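Local coordinates for mandelate racemase/muconate lactonizing enzyme family protein (Roseovarius sp. TM1035, PDB 3T9P) that is of undetermined reaction but, as an enolase-superfamily relative of mandelate racemase, probably acts on a carboxylate substrate by abstracting its alpha proton, at residues P122-A136 with I356-W369. Residues are numbered along the deposited sequence; the frame is centred on the assembly and turned at random.
Sequences PVATLLGGSPGPVRA and IEGGQAIVTDAPGW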
ATOM      1  N   PRO A 122     -17.212   2.540  27.515  1.00 21.45           N
ATOM      2  CA  PRO A 122     -15.959   2.924  26.756  1.00 20.11           C
ATOM      3  C   PRO A 122     -15.450   1.782  25.833  1.00 19.67           C
ATOM      4  O   PRO A 122     -15.630   0.586  26.140  1.00 18.66           O
ATOM      5  CB  PRO A 122     -14.890   3.104  27.851  1.00 18.93           C
ATOM      6  CG  PRO A 122     -15.640   3.072  29.192  1.00 22.29           C
ATOM      7  CD  PRO A 122     -16.978   2.380  28.979  1.00 20.07           C
ATOM      8  N   VAL A 123     -14.804   2.153  24.729  1.00 18.18           N
ATOM      9  CA  VAL A 123     -14.360   1.122  23.762  1.00 17.43           C
ATOM     10  C   VAL A 123     -13.448   0.159  24.460  1.00 16.84           C
ATOM     11  O   VAL A 123     -13.535  -1.102  24.244  1.00 18.37           O
ATOM     12  CB  VAL A 123     -13.624   1.753  22.561  1.00 17.12           C
ATOM     13  CG1 VAL A 123     -12.988   0.644  21.722  1.00 15.95           C
ATOM     14  CG2 VAL A 123     -14.674   2.519  21.726  1.00 12.96           C
ATOM     15  N   ALA A 124     -12.658   0.678  25.376  1.00 17.85           N
ATOM     16  CA  ALA A 124     -11.713  -0.192  26.179  1.00 19.47           C
ATOM     17  C   ALA A 124     -12.482  -1.355  26.845  1.00 21.32           C
ATOM     18  O   ALA A 124     -11.979  -2.487  26.912  1.00 21.99           O
ATOM     19  CB  ALA A 124     -10.992   0.618  27.264  1.00 18.63           C
ATOM     20  N   THR A 125     -13.679  -1.043  27.337  1.00 21.68           N
ATOM     21  CA  THR A 125     -14.565  -2.093  27.983  1.00 23.32           C
ATOM     22  C   THR A 125     -15.092  -3.077  26.923  1.00 21.69           C
ATOM     23  O   THR A 125     -14.952  -4.293  27.070  1.00 22.93           O
ATOM     24  CB  THR A 125     -15.714  -1.435  28.806  1.00 22.99           C
ATOM     25  OG1 THR A 125     -15.121  -0.699  29.875  1.00 25.05           O
ATOM     26  CG2 THR A 125     -16.727  -2.544  29.339  1.00 24.66           C
ATOM     27  N   LEU A 126     -15.561  -2.566  25.788  1.00 21.25           N
ATOM     28  CA  LEU A 126     -15.944  -3.456  24.671  1.00 21.34           C
ATOM     29  C   LEU A 126     -14.845  -4.396  24.289  1.00 23.11           C
ATOM     30  O   LEU A 126     -15.122  -5.523  23.846  1.00 23.17           O
ATOM     31  CB  LEU A 126     -16.438  -2.694  23.387  1.00 19.89           C
ATOM     32  CG  LEU A 126     -17.531  -1.680  23.631  1.00 23.19           C
ATOM     33  CD1 LEU A 126     -17.801  -1.021  22.240  1.00 24.04           C
ATOM     34  CD2 LEU A 126     -18.764  -2.372  24.179  1.00 26.39           C
ATOM     35  N   LEU A 127     -13.587  -4.003  24.493  1.00 23.56           N
ATOM     36  CA  LEU A 127     -12.468  -4.812  24.071  1.00 24.46           C
ATOM     37  C   LEU A 127     -11.955  -5.748  25.147  1.00 26.13           C
ATOM     38  O   LEU A 127     -10.895  -6.318  24.998  1.00 27.67           O
ATOM     39  CB  LEU A 127     -11.310  -3.918  23.483  1.00 23.27           C
ATOM     40  CG  LEU A 127     -11.634  -3.010  22.256  1.00 21.12           C
ATOM     41  CD1 LEU A 127     -10.351  -2.307  21.681  1.00 24.31           C
ATOM     42  CD2 LEU A 127     -12.145  -3.867  21.209  1.00 24.20           C
ATOM     43  N   GLY A 128     -12.685  -5.908  26.239  1.00 28.45           N
ATOM     44  CA  GLY A 128     -12.192  -6.746  27.338  1.00 29.00           C
ATOM     45  C   GLY A 128     -11.346  -6.030  28.415  1.00 30.65           C
ATOM     46  O   GLY A 128     -10.829  -6.700  29.299  1.00 32.02           O
ATOM     47  N   GLY A 129     -11.176  -4.707  28.354  1.00 27.74           N
ATOM     48  CA  GLY A 129     -10.397  -3.961  29.370  1.00 26.24           C
ATOM     49  C   GLY A 129     -11.364  -3.143  30.198  1.00 26.18           C
ATOM     50  O   GLY A 129     -12.540  -3.537  30.305  1.00 25.61           O
ATOM     51  N   SER A 130     -10.936  -1.984  30.712  1.00 22.88           N
ATOM     52  CA  SER A 130     -11.746  -1.191  31.528  1.00 24.41           C
ATOM     53  C   SER A 130     -11.125   0.199  31.508  1.00 25.53           C
ATOM     54  O   SER A 130      -9.933   0.342  31.117  1.00 25.64           O
ATOM     55  CB  SER A 130     -11.672  -1.729  32.950  1.00 26.65           C
ATOM     56  OG  SER A 130     -10.284  -1.770  33.323  1.00 24.77           O
ATOM     57  N   PRO A 131     -11.909   1.235  31.885  1.00 26.19           N
ATOM     58  CA  PRO A 131     -11.344   2.597  31.964  1.00 26.16           C
ATOM     59  C   PRO A 131     -10.286   2.651  33.039  1.00 26.07           C
ATOM     60  O   PRO A 131     -10.304   1.838  33.917  1.00 26.70           O
ATOM     61  CB  PRO A 131     -12.525   3.461  32.346  1.00 24.79           C
ATOM     62  CG  PRO A 131     -13.512   2.456  32.946  1.00 29.40           C
ATOM     63  CD  PRO A 131     -13.352   1.247  32.122  1.00 26.51           C
ATOM     64  N   GLY A 132      -9.348   3.566  32.905  1.00 23.32           N
ATOM     65  CA  GLY A 132      -8.311   3.773  33.872  1.00 22.20           C
ATOM     66  C   GLY A 132      -7.127   4.535  33.279  1.00 21.46           C
ATOM     67  O   GLY A 132      -7.144   4.998  32.106  1.00 19.46           O
ATOM     68  N   PRO A 133      -6.053   4.645  34.080  1.00 21.69           N
ATOM     69  CA  PRO A 133      -4.897   5.406  33.614  1.00 19.77           C
ATOM     70  C   PRO A 133      -3.969   4.611  32.695  1.00 20.29           C
ATOM     71  O   PRO A 133      -3.916   3.335  32.715  1.00 18.58           O
ATOM     72  CB  PRO A 133      -4.132   5.705  34.953  1.00 23.12           C
ATOM     73  CG  PRO A 133      -4.445   4.436  35.833  1.00 22.98           C
ATOM     74  CD  PRO A 133      -5.982   4.325  35.547  1.00 21.97           C
ATOM     75  N   VAL A 134      -3.274   5.360  31.817  1.00 18.46           N
ATOM     76  CA  VAL A 134      -2.276   4.814  30.965  1.00 18.28           C
ATOM     77  C   VAL A 134      -0.963   5.640  31.185  1.00 18.74           C
ATOM     78  O   VAL A 134      -0.941   6.861  30.898  1.00 18.17           O
ATOM     79  CB  VAL A 134      -2.779   4.930  29.527  1.00 20.80           C
ATOM     80  CG1 VAL A 134      -1.787   4.334  28.582  1.00 18.97           C
ATOM     81  CG2 VAL A 134      -4.058   4.108  29.369  1.00 23.87           C
ATOM     82  N   ARG A 135       0.123   5.001  31.628  1.00 17.76           N
ATOM     83  CA  ARG A 135       1.421   5.680  31.704  1.00 18.70           C
ATOM     84  C   ARG A 135       1.862   6.117  30.291  1.00 17.50           C
ATOM     85  O   ARG A 135       1.776   5.343  29.331  1.00 15.97           O
ATOM     86  CB  ARG A 135       2.541   4.738  32.135  1.00 19.80           C
ATOM     87  CG  ARG A 135       3.858   5.517  32.478  1.00 15.59           C
ATOM     88  CD  ARG A 135       4.970   4.552  32.482  1.00 25.00           C
ATOM     89  NE  ARG A 135       6.219   5.232  32.798  1.00 24.34           N
ATOM     90  CZ  ARG A 135       7.365   4.605  32.853  1.00 23.19           C
ATOM     91  NH1 ARG A 135       7.394   3.292  32.599  1.00 27.79           N
ATOM     92  NH2 ARG A 135       8.453   5.283  33.161  1.00 19.98           N
ATOM     93  N   ALA A 136       2.364   7.324  30.186  1.00 17.37           N
ATOM     94  CA  ALA A 136       2.749   7.855  28.843  1.00 17.37           C
ATOM     95  C   ALA A 136       4.243   8.116  28.805  1.00 16.67           C
ATOM     96  O   ALA A 136       4.862   8.472  29.868  1.00 18.02           O
ATOM     97  CB  ALA A 136       2.003   9.240  28.599  1.00 15.72           C
ATOM     98  N   ILE A 356      -2.769  15.309  31.131  1.00 19.06           N
ATOM     99  CA  ILE A 356      -1.759  14.479  31.719  1.00 20.02           C
ATOM    100  C   ILE A 356      -1.557  14.903  33.167  1.00 22.37           C
ATOM    101  O   ILE A 356      -1.431  16.043  33.456  1.00 22.25           O
ATOM    102  CB  ILE A 356      -0.413  14.649  31.050  1.00 19.74           C
ATOM    103  CG1 ILE A 356      -0.423  14.157  29.600  1.00 18.09           C
ATOM    104  CG2 ILE A 356       0.666  14.035  31.866  1.00 20.24           C
ATOM    105  CD1 ILE A 356      -0.556  12.686  29.405  1.00 16.73           C
ATOM    106  N   GLU A 357      -1.580  13.941  34.057  1.00 22.68           N
ATOM    107  CA  GLU A 357      -1.245  14.113  35.453  1.00 26.04           C
ATOM    108  C   GLU A 357      -0.315  12.992  35.896  1.00 23.09           C
ATOM    109  O   GLU A 357      -0.577  11.844  35.666  1.00 21.13           O
ATOM    110  CB  GLU A 357      -2.484  14.190  36.328  1.00 20.00           C
ATOM    111  N   GLY A 358       0.789  13.363  36.498  1.00 22.54           N
ATOM    112  CA  GLY A 358       1.753  12.369  36.959  1.00 20.95           C
ATOM    113  C   GLY A 358       2.247  11.444  35.845  1.00 20.20           C
ATOM    114  O   GLY A 358       2.569  10.258  36.088  1.00 20.30           O
ATOM    115  N   GLY A 359       2.389  11.980  34.634  1.00 19.34           N
ATOM    116  CA  GLY A 359       2.942  11.173  33.492  1.00 18.68           C
ATOM    117  C   GLY A 359       1.916  10.197  32.944  1.00 19.06           C
ATOM    118  O   GLY A 359       2.288   9.287  32.252  1.00 19.22           O
ATOM    119  N   GLN A 360       0.637  10.323  33.362  1.00 18.77           N
ATOM    120  CA  GLN A 360      -0.376   9.427  32.892  1.00 19.94           C
ATOM    121  C   GLN A 360      -1.557  10.137  32.204  1.00 18.77           C
ATOM    122  O   GLN A 360      -1.987  11.193  32.649  1.00 17.26           O
ATOM    123  CB  GLN A 360      -0.983   8.606  34.065  1.00 20.51           C
ATOM    124  CG  GLN A 360       0.029   7.943  34.947  1.00 24.61           C
ATOM    125  CD  GLN A 360      -0.666   7.057  36.023  1.00 30.79           C
ATOM    126  OE1 GLN A 360      -1.639   7.437  36.712  1.00 28.40           O
ATOM    127  NE2 GLN A 360      -0.178   5.887  36.123  1.00 30.66           N
ATOM    128  N   ALA A 361      -2.077   9.530  31.134  1.00 17.53           N
ATOM    129  CA  ALA A 361      -3.359   9.924  30.541  1.00 18.43           C
ATOM    130  C   ALA A 361      -4.477   9.053  31.183  1.00 19.74           C
ATOM    131  O   ALA A 361      -4.214   8.066  31.910  1.00 21.52           O
ATOM    132  CB  ALA A 361      -3.309   9.702  29.045  1.00 17.50           C
ATOM    133  N   ILE A 362      -5.702   9.358  30.852  1.00 21.45           N
ATOM    134  CA  ILE A 362      -6.802   8.654  31.478  1.00 21.87           C
ATOM    135  C   ILE A 362      -7.833   8.244  30.441  1.00 19.62           C
ATOM    136  O   ILE A 362      -8.297   9.054  29.676  1.00 20.41           O
ATOM    137  CB  ILE A 362      -7.454   9.524  32.614  1.00 23.19           C
ATOM    138  CG1 ILE A 362      -8.546   8.749  33.348  1.00 24.97           C
ATOM    139  CG2 ILE A 362      -8.126  10.913  32.073  1.00 23.89           C
ATOM    140  CD1 ILE A 362      -9.140   9.664  34.548  1.00 34.09           C
ATOM    141  N   VAL A 363      -8.218   6.979  30.450  1.00 21.06           N
ATOM    142  CA  VAL A 363      -9.449   6.565  29.752  1.00 20.00           C
ATOM    143  C   VAL A 363     -10.590   6.651  30.799  1.00 20.49           C
ATOM    144  O   VAL A 363     -10.538   5.918  31.808  1.00 19.60           O
ATOM    145  CB  VAL A 363      -9.289   5.175  29.156  1.00 20.01           C
ATOM    146  CG1 VAL A 363     -10.612   4.591  28.619  1.00 18.00           C
ATOM    147  CG2 VAL A 363      -8.163   5.205  28.015  1.00 17.56           C
ATOM    148  N   THR A 364     -11.544   7.571  30.555  1.00 21.89           N
ATOM    149  CA  THR A 364     -12.711   7.809  31.441  1.00 23.53           C
ATOM    150  C   THR A 364     -13.793   6.724  31.220  1.00 24.83           C
ATOM    151  O   THR A 364     -13.662   5.845  30.322  1.00 22.99           O
ATOM    152  CB  THR A 364     -13.363   9.212  31.184  1.00 24.08           C
ATOM    153  OG1 THR A 364     -14.118   9.194  29.965  1.00 25.55           O
ATOM    154  CG2 THR A 364     -12.320  10.461  31.242  1.00 22.40           C
ATOM    155  N   ASP A 365     -14.883   6.794  32.003  1.00 25.62           N
ATOM    156  CA  ASP A 365     -16.068   5.965  31.802  1.00 26.99           C
ATOM    157  C   ASP A 365     -16.989   6.407  30.707  1.00 24.96           C
ATOM    158  O   ASP A 365     -18.039   5.744  30.554  1.00 23.84           O
ATOM    159  CB  ASP A 365     -17.054   6.071  33.006  1.00 30.81           C
ATOM    160  CG  ASP A 365     -16.642   5.244  34.103  1.00 39.09           C
ATOM    161  OD1 ASP A 365     -15.719   4.399  33.830  1.00 48.34           O
ATOM    162  OD2 ASP A 365     -17.185   5.460  35.223  1.00 51.18           O
ATOM    163  N   ALA A 366     -16.699   7.547  30.076  1.00 23.89           N
ATOM    164  CA  ALA A 366     -17.549   8.110  28.988  1.00 24.12           C
ATOM    165  C   ALA A 366     -17.755   7.033  27.879  1.00 23.13           C
ATOM    166  O   ALA A 366     -16.812   6.344  27.540  1.00 25.53           O
ATOM    167  CB  ALA A 366     -16.944   9.434  28.418  1.00 23.50           C
ATOM    168  N   PRO A 367     -18.957   6.877  27.346  1.00 20.89           N
ATOM    169  CA  PRO A 367     -19.152   5.781  26.328  1.00 22.10           C
ATOM    170  C   PRO A 367     -18.381   6.027  25.026  1.00 19.76           C
ATOM    171  O   PRO A 367     -18.122   7.206  24.733  1.00 19.33           O
ATOM    172  CB  PRO A 367     -20.642   5.829  25.962  1.00 21.80           C
ATOM    173  CG  PRO A 367     -21.334   6.584  27.102  1.00 25.61           C
ATOM    174  CD  PRO A 367     -20.215   7.533  27.757  1.00 22.95           C
ATOM    175  N   GLY A 368     -18.123   4.941  24.261  1.00 18.83           N
ATOM    176  CA  GLY A 368     -17.321   5.006  23.010  1.00 18.60           C
ATOM    177  C   GLY A 368     -15.925   5.519  23.327  1.00 16.29           C
ATOM    178  O   GLY A 368     -15.326   5.073  24.287  1.00 18.72           O
ATOM    179  N   TRP A 369     -15.393   6.462  22.521  1.00 17.88           N
ATOM    180  CA  TRP A 369     -14.060   6.948  22.672  1.00 15.21           C
ATOM    181  C   TRP A 369     -13.990   7.918  23.791  1.00 18.57           C
ATOM    182  O   TRP A 369     -12.847   8.248  24.278  1.00 18.80           O
ATOM    183  CB  TRP A 369     -13.534   7.669  21.431  1.00 14.97           C
ATOM    184  CG  TRP A 369     -13.449   6.738  20.235  1.00 15.73           C
ATOM    185  CD1 TRP A 369     -14.104   6.875  19.027  1.00 14.45           C
ATOM    186  CD2 TRP A 369     -12.709   5.542  20.165  1.00 10.50           C
ATOM    187  NE1 TRP A 369     -13.810   5.769  18.198  1.00 16.94           N
ATOM    188  CE2 TRP A 369     -12.956   4.949  18.872  1.00 14.39           C
ATOM    189  CE3 TRP A 369     -11.843   4.903  21.033  1.00 17.45           C
ATOM    190  CZ2 TRP A 369     -12.379   3.758  18.466  1.00 14.71           C
ATOM    191  CZ3 TRP A 369     -11.243   3.655  20.614  1.00 14.82           C
ATOM    192  CH2 TRP A 369     -11.525   3.125  19.321  1.00 13.87           C
TER
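Strands 132-136 and 360-363 pair antiparallel at 149°, 4.4 Å between axes: V134 and A361 exchange both backbone hydrogen bonds, G132 receives one from V363 N and returns a weak one, and A136 N reaches G359 O at 2.9 Å. Beyond the strands, V123 N, at the start of helix 123-126, bonds to G368 O (3.0 Å). V123 also lays CG2 over one face of the W369 indole, 3.7 Å from the centroid of the six-membered ring and 10° off its normal. With CG1 anti to the backbone N (chi1 171°), that second methyl lies against CZ3 and CH2 at the rim. Trading the indole of W369 for an alanine's methyl would probably leave V123 without the aromatic face under CG2, and T109 O without the N-H it accepts. V363 CG1 meets A124 CB at 4.2 Å and P131 CB at 4.3 Å, on the face bearing V134, A361 and V363, where helix 313-322 packs. On the face of P133, R135 and Q360, Q360 OE1 lies 3.5 Å from P133 CB, while extended R135 leaves the pair for a salt bridge with E201. Backbone bonds thus fix strand 360-363, which follows the last parallel barrel strand, against strand 132-139; the loop beyond it, through G368 and W369, holds the start of helix 123-126, between helix 98-119 and the barrel.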